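Local coordinates for putative 2OG-Fe(II) oxygenase family protein (Caulobacter crescentus CB15, PDB 3OOX), which probably acts as an iron(II)- and 2-oxoglutarate-dependent oxygenase, consistent with forming ethylene from 2-oxoglutarate and oxidising L-arginine, at residues K17-T20 against R21-Q24. Sequence-based numbering, arbitrary orientation.
Sequences KDFT and RFAQ
Asp18 reaches forward with its carboxylate to the first turn of helix 19-33, where OD1 accepts a weak hydrogen bond from Arg21 N at 3.3 Å. With CG anti to the backbone N (chi1 -169°), the short side chain can reach this first-turn amide in a capping bond; aspartate suits such an N-cap, and its negative charge would probably also suit the partly positive start of the helix. The other oxygen, OD2, lies 3.5 Å from Arg21 CB and takes a hydrogen bond from a water, which in turn accepts from Arg21 NH1 at the edge of the guanidinium, in its plane. At 4.9 Å OD2 and NH1 are not in direct contact, and the water joins them; carboxylate and guanidinium planes stand 82° apart. Arg21 NE forms a salt bridge with Glu25. Without the carboxylate, as with an alanine here, Arg21 N is likely to lose its capping acceptor and the bridging water its partner on this side.

Behind the cap, regular i to i+4 helical bonding begins: Phe22 N donates to Asp18 O, Ala23 N to Phe19 O at 2.9 Å and Gln24 N to Thr20 O. Asp18 itself leaves helical backbone angles right after the short helix 13-17, and so separates the two helices in the N-terminal region of the oxygenase.

Phe19 CD1 approaches Phe22 CD2 at 4.2 Å, the rings meeting obliquely, and Phe19 CE2 lies 4.3 Å from Ala23 CB. The small methyl of Ala23 fits where the helix faces helix 127-152, touching Thr151, whereas the larger Phe22 ring reaches Ala148 and Leu14.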
ATOM      1  N   LYS A  17       3.442  18.057  17.375  1.00 24.21           N
ATOM      2  CA  LYS A  17       3.300  19.475  17.698  1.00 25.30           C
ATOM      3  C   LYS A  17       1.858  19.956  17.818  1.00 24.62           C
ATOM      4  O   LYS A  17       1.565  20.876  18.598  1.00 26.41           O
ATOM      5  CB  LYS A  17       4.024  20.377  16.680  1.00 27.08           C
ATOM      6  CG  LYS A  17       5.519  20.374  16.756  1.00 31.44           C
ATOM      7  CD  LYS A  17       6.094  21.296  15.656  1.00 39.53           C
ATOM      8  CE  LYS A  17       7.621  21.241  15.622  1.00 46.62           C
ATOM      9  NZ  LYS A  17       8.197  21.855  14.370  1.00 44.61           N
ATOM     10  N   ASP A  18       0.957  19.379  17.025  1.00 24.15           N
ATOM     11  CA  ASP A  18      -0.426  19.823  16.971  1.00 24.11           C
ATOM     12  C   ASP A  18      -1.269  18.713  16.356  1.00 24.38           C
ATOM     13  O   ASP A  18      -1.706  18.816  15.205  1.00 23.22           O
ATOM     14  CB  ASP A  18      -0.550  21.099  16.132  1.00 25.39           C
ATOM     15  CG  ASP A  18      -1.933  21.760  16.247  1.00 30.77           C
ATOM     16  OD1 ASP A  18      -2.889  21.172  16.798  1.00 26.25           O
ATOM     17  OD2 ASP A  18      -2.069  22.907  15.782  1.00 29.85           O
ATOM     18  N   PHE A  19      -1.502  17.664  17.140  1.00 24.56           N
ATOM     19  CA  PHE A  19      -2.131  16.472  16.627  1.00 23.33           C
ATOM     20  C   PHE A  19      -3.550  16.781  16.123  1.00 23.90           C
ATOM     21  O   PHE A  19      -3.992  16.234  15.110  1.00 23.05           O
ATOM     22  CB  PHE A  19      -2.159  15.373  17.685  1.00 23.73           C
ATOM     23  CG  PHE A  19      -2.812  14.127  17.223  1.00 22.54           C
ATOM     24  CD1 PHE A  19      -2.120  13.213  16.449  1.00 21.58           C
ATOM     25  CD2 PHE A  19      -4.140  13.894  17.502  1.00 22.99           C
ATOM     26  CE1 PHE A  19      -2.740  12.033  16.009  1.00 21.47           C
ATOM     27  CE2 PHE A  19      -4.756  12.725  17.067  1.00 23.74           C
ATOM     28  CZ  PHE A  19      -4.052  11.827  16.301  1.00 20.81           C
ATOM     29  N   THR A  20      -4.258  17.682  16.788  1.00 25.23           N
ATOM     30  CA  THR A  20      -5.608  18.041  16.341  1.00 25.29           C
ATOM     31  C   THR A  20      -5.606  18.576  14.906  1.00 25.30           C
ATOM     32  O   THR A  20      -6.450  18.187  14.087  1.00 27.05           O
ATOM     33  CB  THR A  20      -6.241  19.072  17.310  1.00 26.75           C
ATOM     34  OG1 THR A  20      -6.414  18.428  18.577  1.00 30.25           O
ATOM     35  CG2 THR A  20      -7.613  19.555  16.803  1.00 28.29           C
ATOM     36  N   ARG A  21      -4.667  19.453  14.587  1.00 24.00           N
ATOM     37  CA  ARG A  21      -4.524  19.930  13.220  1.00 23.98           C
ATOM     38  C   ARG A  21      -4.065  18.830  12.219  1.00 25.51           C
ATOM     39  O   ARG A  21      -4.560  18.763  11.080  1.00 23.16           O
ATOM     40  CB  ARG A  21      -3.559  21.110  13.212  1.00 25.54           C
ATOM     41  CG  ARG A  21      -3.129  21.577  11.844  1.00 27.04           C
ATOM     42  CD  ARG A  21      -2.232  22.776  11.972  1.00 29.13           C
ATOM     43  NE  ARG A  21      -1.611  23.081  10.684  1.00 32.09           N
ATOM     44  CZ  ARG A  21      -0.471  23.744  10.525  1.00 35.93           C
ATOM     45  NH1 ARG A  21       0.190  24.231  11.582  1.00 33.18           N
ATOM     46  NH2 ARG A  21       0.011  23.919   9.300  1.00 33.98           N
ATOM     47  N   PHE A  22      -3.115  17.995  12.651  1.00 23.82           N
ATOM     48  CA  PHE A  22      -2.643  16.863  11.869  1.00 24.28           C
ATOM     49  C   PHE A  22      -3.818  15.993  11.419  1.00 24.50           C
ATOM     50  O   PHE A  22      -3.975  15.709  10.230  1.00 24.27           O
ATOM     51  CB  PHE A  22      -1.641  16.041  12.699  1.00 21.24           C
ATOM     52  CG  PHE A  22      -1.009  14.876  11.952  1.00 20.08           C
ATOM     53  CD1 PHE A  22      -0.166  15.100  10.858  1.00 23.82           C
ATOM     54  CD2 PHE A  22      -1.224  13.575  12.370  1.00 21.01           C
ATOM     55  CE1 PHE A  22       0.422  14.052  10.205  1.00 26.00           C
ATOM     56  CE2 PHE A  22      -0.637  12.530  11.701  1.00 22.88           C
ATOM     57  CZ  PHE A  22       0.190  12.782  10.617  1.00 23.51           C
ATOM     58  N   ALA A  23      -4.638  15.570  12.371  1.00 21.58           N
ATOM     59  CA  ALA A  23      -5.791  14.725  12.090  1.00 24.18           C
ATOM     60  C   ALA A  23      -6.801  15.421  11.173  1.00 24.26           C
ATOM     61  O   ALA A  23      -7.281  14.823  10.217  1.00 22.27           O
ATOM     62  CB  ALA A  23      -6.456  14.268  13.397  1.00 21.78           C
ATOM     63  N   GLN A  24      -7.107  16.684  11.417  1.00 24.51           N
ATOM     64  CA  GLN A  24      -8.009  17.417  10.503  1.00 24.23           C
ATOM     65  C   GLN A  24      -7.477  17.518   9.067  1.00 23.92           C
ATOM     66  O   GLN A  24      -8.214  17.254   8.118  1.00 25.14           O
ATOM     67  CB  GLN A  24      -8.292  18.830  11.021  1.00 25.38           C
ATOM     68  CG  GLN A  24      -9.193  19.687  10.103  1.00 29.96           C
ATOM     69  CD  GLN A  24     -10.549  19.051   9.770  1.00 31.74           C
ATOM     70  OE1 GLN A  24     -11.176  18.387  10.605  1.00 35.99           O
ATOM     71  NE2 GLN A  24     -11.009  19.270   8.536  1.00 29.78           N
TER
HETATM   72  O   HOH W   1      -0.071  24.213  14.397  1.00 34.83           O